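Local coordinates for S.cerevisiae chromosome XVI reading frame ORF YPL253c (Saccharomyces cerevisiae, PDB 2O0A), which partners the minus end-directed kinesin Kar3, recruits it to microtubules and helps hold it at the spindle pole body; its C-terminal domain is motor-like but lacks a nucleotide-binding site, at residues 75-80 with 112-117; 82-87 with 203-208. All blocks are in the same frame, centred on the assembly; numbering follows the deposited sequence.

Contact 1: 75-80 with 112-117; sequences FFTQEY and IKFLAE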
# COMPACT_ATOMS: atom_id res chain seq x y z
N PHE A 75 10.28 -3.76 -5.93
CA PHE A 75 9.26 -2.72 -5.76
C PHE A 75 9.54 -1.93 -4.48
O PHE A 75 9.56 -0.71 -4.49
CB PHE A 75 7.82 -3.26 -5.72
CG PHE A 75 6.83 -2.21 -5.29
CD1 PHE A 75 6.38 -1.26 -6.20
CD2 PHE A 75 6.40 -2.13 -3.97
CE1 PHE A 75 5.51 -0.25 -5.80
CE2 PHE A 75 5.52 -1.13 -3.56
CZ PHE A 75 5.08 -0.19 -4.49
N PHE A 76 9.77 -2.63 -3.39
CA PHE A 76 9.98 -1.93 -2.14
C PHE A 76 11.29 -1.16 -2.09
O PHE A 76 11.30 0.01 -1.71
CB PHE A 76 9.79 -2.89 -0.97
CG PHE A 76 8.36 -3.23 -0.75
CD1 PHE A 76 7.47 -2.25 -0.34
CD2 PHE A 76 7.86 -4.49 -1.06
CE1 PHE A 76 6.12 -2.51 -0.20
CE2 PHE A 76 6.50 -4.76 -0.91
CZ PHE A 76 5.63 -3.76 -0.48
N THR A 77 12.38 -1.79 -2.51
CA THR A 77 13.69 -1.12 -2.45
C THR A 77 13.87 0.02 -3.45
O THR A 77 14.52 1.03 -3.16
CB THR A 77 14.86 -2.12 -2.59
OG1 THR A 77 14.77 -2.81 -3.84
CG2 THR A 77 14.80 -3.15 -1.49
N GLN A 78 13.28 -0.14 -4.64
CA GLN A 78 13.48 0.80 -5.75
C GLN A 78 12.36 1.82 -5.88
O GLN A 78 12.60 3.01 -6.12
CB GLN A 78 13.64 -0.01 -7.05
CG GLN A 78 13.71 0.76 -8.35
CD GLN A 78 13.92 -0.19 -9.52
OE1 GLN A 78 14.94 -0.88 -9.60
NE2 GLN A 78 12.94 -0.26 -10.41
N GLU A 79 11.12 1.35 -5.77
CA GLU A 79 9.99 2.19 -6.14
C GLU A 79 9.31 2.84 -4.95
O GLU A 79 8.77 3.93 -5.08
CB GLU A 79 8.95 1.37 -6.91
CG GLU A 79 9.46 0.75 -8.24
CD GLU A 79 9.89 1.81 -9.26
OE1 GLU A 79 9.43 2.97 -9.17
OE2 GLU A 79 10.68 1.45 -10.17
N TYR A 80 9.35 2.16 -3.80
CA TYR A 80 8.61 2.61 -2.61
C TYR A 80 9.49 3.28 -1.55
O TYR A 80 9.00 4.12 -0.79
CB TYR A 80 7.91 1.37 -2.02
CG TYR A 80 7.11 1.62 -0.78
CD1 TYR A 80 5.86 2.24 -0.84
CD2 TYR A 80 7.59 1.19 0.46
CE1 TYR A 80 5.12 2.44 0.31
CE2 TYR A 80 6.84 1.39 1.61
CZ TYR A 80 5.62 2.00 1.52
OH TYR A 80 4.91 2.20 2.68
N ILE A 112 7.12 -6.90 4.61
CA ILE A 112 7.65 -7.15 5.95
C ILE A 112 9.17 -7.35 5.92
O ILE A 112 9.88 -6.84 6.77
CB ILE A 112 6.95 -8.36 6.58
CG1 ILE A 112 5.66 -7.95 7.29
CG2 ILE A 112 7.85 -9.00 7.65
CD1 ILE A 112 4.91 -6.80 6.73
N LYS A 113 9.64 -8.04 4.89
CA LYS A 113 11.08 -8.26 4.74
C LYS A 113 11.82 -6.94 4.52
O LYS A 113 12.89 -6.70 5.11
CB LYS A 113 11.34 -9.22 3.59
CG LYS A 113 10.91 -10.63 3.90
CD LYS A 113 11.59 -11.63 3.00
CE LYS A 113 10.79 -11.92 1.76
NZ LYS A 113 11.41 -13.06 1.02
N PHE A 114 11.26 -6.07 3.68
CA PHE A 114 11.81 -4.75 3.42
C PHE A 114 11.93 -3.92 4.71
O PHE A 114 12.91 -3.19 4.93
CB PHE A 114 10.94 -4.03 2.37
CG PHE A 114 11.20 -2.56 2.29
CD1 PHE A 114 12.36 -2.09 1.68
CD2 PHE A 114 10.29 -1.64 2.81
CE1 PHE A 114 12.63 -0.74 1.60
CE2 PHE A 114 10.54 -0.27 2.73
CZ PHE A 114 11.73 0.19 2.13
N LEU A 115 10.90 -4.01 5.55
CA LEU A 115 10.87 -3.23 6.78
C LEU A 115 11.75 -3.83 7.86
O LEU A 115 12.48 -3.10 8.52
CB LEU A 115 9.45 -3.15 7.33
CG LEU A 115 8.45 -2.43 6.44
CD1 LEU A 115 7.06 -2.49 7.04
CD2 LEU A 115 8.91 -0.99 6.19
N ALA A 116 11.67 -5.13 8.03
CA ALA A 116 11.98 -5.69 9.34
C ALA A 116 12.86 -6.92 9.39
O ALA A 116 13.03 -7.49 10.46
CB ALA A 116 10.69 -5.91 10.12
N GLU A 117 13.45 -7.33 8.27
CA GLU A 117 14.55 -8.31 8.35
C GLU A 117 15.64 -7.76 9.28
O GLU A 117 15.83 -6.55 9.38
CB GLU A 117 15.14 -8.60 6.97
CG GLU A 117 14.25 -9.47 6.09
CD GLU A 117 13.72 -10.69 6.79
OE1 GLU A 117 12.49 -10.80 6.94
OE2 GLU A 117 14.54 -11.55 7.19

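Contact 2: 82-87 with 203-208; sequences VYHDMC and VQFFPR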
# COMPACT_ATOMS: atom_id res chain seq x y z
N VAL A 82 11.84 5.61 -1.32
CA VAL A 82 11.97 7.07 -1.17
C VAL A 82 10.81 7.68 -0.37
O VAL A 82 11.01 8.48 0.56
CB VAL A 82 12.15 7.77 -2.54
CG1 VAL A 82 12.20 9.27 -2.35
CG2 VAL A 82 13.41 7.26 -3.25
N TYR A 83 9.58 7.29 -0.71
CA TYR A 83 8.40 7.69 0.04
C TYR A 83 8.48 7.21 1.51
O TYR A 83 8.24 7.99 2.44
CB TYR A 83 7.18 7.09 -0.64
CG TYR A 83 5.91 7.06 0.17
CD1 TYR A 83 5.15 8.21 0.36
CD2 TYR A 83 5.45 5.86 0.75
CE1 TYR A 83 3.97 8.19 1.08
CE2 TYR A 83 4.26 5.82 1.48
CZ TYR A 83 3.52 6.99 1.64
OH TYR A 83 2.35 7.00 2.33
N HIS A 84 8.78 5.93 1.69
CA HIS A 84 8.88 5.35 3.02
C HIS A 84 9.90 6.09 3.88
O HIS A 84 9.59 6.47 5.00
CB HIS A 84 9.25 3.87 2.88
CG HIS A 84 9.65 3.23 4.17
ND1 HIS A 84 8.74 2.73 5.07
CD2 HIS A 84 10.87 3.02 4.71
CE1 HIS A 84 9.39 2.23 6.12
NE2 HIS A 84 10.68 2.39 5.92
N ASP A 85 11.08 6.30 3.32
CA ASP A 85 12.16 6.96 4.05
C ASP A 85 11.77 8.38 4.42
O ASP A 85 12.01 8.83 5.54
CB ASP A 85 13.46 6.97 3.24
CG ASP A 85 14.11 5.60 3.15
OD1 ASP A 85 13.72 4.67 3.88
OD2 ASP A 85 15.05 5.47 2.33
N MET A 86 11.11 9.08 3.49
CA MET A 86 10.66 10.44 3.74
C MET A 86 9.68 10.49 4.91
O MET A 86 9.84 11.29 5.83
CB MET A 86 10.03 11.03 2.49
CG MET A 86 9.43 12.41 2.74
SD MET A 86 8.24 12.93 1.47
CE MET A 86 6.87 11.86 1.83
N CYS A 87 8.67 9.62 4.88
CA CYS A 87 7.66 9.62 5.95
C CYS A 87 8.30 9.34 7.31
O CYS A 87 7.99 10.02 8.29
CB CYS A 87 6.55 8.61 5.67
SG CYS A 87 5.53 9.07 4.26
N VAL A 203 2.05 -1.08 11.64
CA VAL A 203 3.44 -1.22 12.06
C VAL A 203 3.79 0.05 12.83
O VAL A 203 3.51 1.16 12.37
CB VAL A 203 4.38 -1.40 10.84
CG1 VAL A 203 5.85 -1.41 11.27
CG2 VAL A 203 4.03 -2.68 10.07
N GLN A 204 4.39 -0.11 14.01
CA GLN A 204 4.89 1.06 14.75
C GLN A 204 6.41 1.04 14.71
O GLN A 204 7.02 -0.01 14.90
CB GLN A 204 4.44 1.01 16.20
CG GLN A 204 2.94 1.01 16.40
CD GLN A 204 2.59 0.88 17.87
OE1 GLN A 204 2.86 -0.14 18.52
NE2 GLN A 204 2.01 1.93 18.42
N PHE A 205 7.00 2.20 14.47
CA PHE A 205 8.45 2.36 14.48
C PHE A 205 8.83 3.20 15.70
O PHE A 205 8.57 4.40 15.71
CB PHE A 205 8.92 3.08 13.20
CG PHE A 205 8.70 2.29 11.93
CD1 PHE A 205 9.68 1.42 11.44
CD2 PHE A 205 7.50 2.42 11.22
CE1 PHE A 205 9.48 0.66 10.26
CE2 PHE A 205 7.29 1.70 10.03
CZ PHE A 205 8.27 0.81 9.56
N PHE A 206 9.42 2.57 16.72
CA PHE A 206 9.83 3.27 17.94
C PHE A 206 11.31 3.60 17.85
O PHE A 206 12.13 2.68 17.81
CB PHE A 206 9.60 2.39 19.16
CG PHE A 206 8.16 2.19 19.51
CD1 PHE A 206 7.51 3.11 20.32
CD2 PHE A 206 7.46 1.10 19.01
CE1 PHE A 206 6.16 2.94 20.66
CE2 PHE A 206 6.10 0.94 19.35
CZ PHE A 206 5.47 1.86 20.17
N PRO A 207 11.66 4.89 17.83
CA PRO A 207 13.08 5.21 17.68
C PRO A 207 13.91 4.73 18.86
O PRO A 207 13.52 4.90 20.03
CB PRO A 207 13.10 6.74 17.61
CG PRO A 207 11.86 7.17 18.28
CD PRO A 207 10.84 6.12 17.91
N ARG A 208 15.05 4.12 18.55
CA ARG A 208 15.97 3.64 19.57
C ARG A 208 16.64 4.80 20.29
O ARG A 208 16.82 5.88 19.71
CB ARG A 208 17.02 2.71 18.95
CG ARG A 208 16.41 1.42 18.40
CD ARG A 208 17.46 0.47 17.85
NE ARG A 208 16.84 -0.68 17.18
CZ ARG A 208 16.49 -1.82 17.77
NH1 ARG A 208 16.71 -2.01 19.08
NH2 ARG A 208 15.93 -2.80 17.06

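Contact 1: 75-80 with 112-117
Phe76 and Phe114 meet where two helices pack on one flank of the central sheet in this kinesin motor fold, here the C-terminal motor homology domain of Vik1. The local axes of 75-80 and 112-116 run at 76° to each other and come no nearer than 10.0 Å, so the gap is bridged by side chains. Its tight part is a CH-pi contact: Phe76 CB sits over one face of the Phe114 ring, 4.0 Å from the ring centroid and 28° off the normal. The two rings themselves are close to parallel but slid so far apart that they barely overlap. The reason lies in Phe76, whose CG stands anti to its own carbonyl carbon (chi1 -74°); the ring is carried away from Phe114 toward Leu96 of strand 94-99 and Leu107, Ser110 and Leu111 of helix 105-116. Phe114 instead keeps CG anti to the backbone N, which brings its ring against the backbone carbonyl of Phe76, with CE1 3.6 Å from Phe76 O. On the buried side Tyr80 offers the edge of its ring, close to its plane, to Phe114 CE2. The opposite end is looser: exposed Thr77 merely slides its methyl CG2 past Phe114 CD1 at 4.1 Å. Replacing Phe114 by an alanine would probably open a gap beside Phe76 CB and deprive the Tyr80 edge of its neighbour. Helix 72-89 has a wider, pi-type turn at 75-80, seen in the two bonds that reach Phe75 O, from Glu79 N at 2.9 Å and from Tyr80 N at 3.0 Å.

Contact 2: 82-87 with 203-208
With CG anti to its backbone N (chi1 168°), His84 reaches out from the helix so that the CE1 end of its ring approaches Phe205, although its CB does not point directly at the strand. Phe205 answers from strand 203-207 with CG anti to the carbonyl carbon (chi1 -66°), and its CB does point toward the helix. The two side chains converge at a single close atom pair, His84 CE1 and Phe205 CZ, 3.9 Å apart. Phe205 CZ lies at the edge of the imidazole, near its plane, and the rings form an offset edge-to-face pair in which the histidine edge is turned to the phenylalanine face. Two measurements support that reading: the planes meet at 66°, and the centroids are 5.8 Å apart. No hydrogen bond joins the segments, and only 59 Å² is buried between them, in keeping with a contact made by one ring from each side. Both residues are nevertheless buried, because other parts of the chain close around them. His84 also meets the rings of Phe114 and Tyr122 edge-to-face, while Phe205 packs on Ile128 and Phe223 of the two neighbouring strands. Backbone bonds from Val203 and Phe205 to strand 221-228, and from Gln204 and Phe206 to strand 126-136, fix the strand between those neighbours. The His84-Phe205 pair is this protein's own detail; the setting, a helix packed against the central mixed sheet, is that of the alpha/beta kinesin motor fold.

In the fold
Helix 72-89 serves both contacts: its earlier turns meet helix 105-116 in contact 1, and its later turns meet strand 197-207 in contact 2. Contact 1 joins helix to helix and runs from the buried Phe76 and Tyr80 through the partly exposed Phe114 to an exposed threonine; contact 2 joins helix to sheet and is wholly buried, though it covers less area, 59 against 188 Å². Both are apolar or aromatic, but the first rests on a CH-pi approach and the second on an offset edge-to-face pair. Phe114 links them directly, its CE2 3.9 Å from His84 CD2, and beside it Leu115 CD2 packs on His84 CE1 and Phe205 CZ, so the two contacts adjoin.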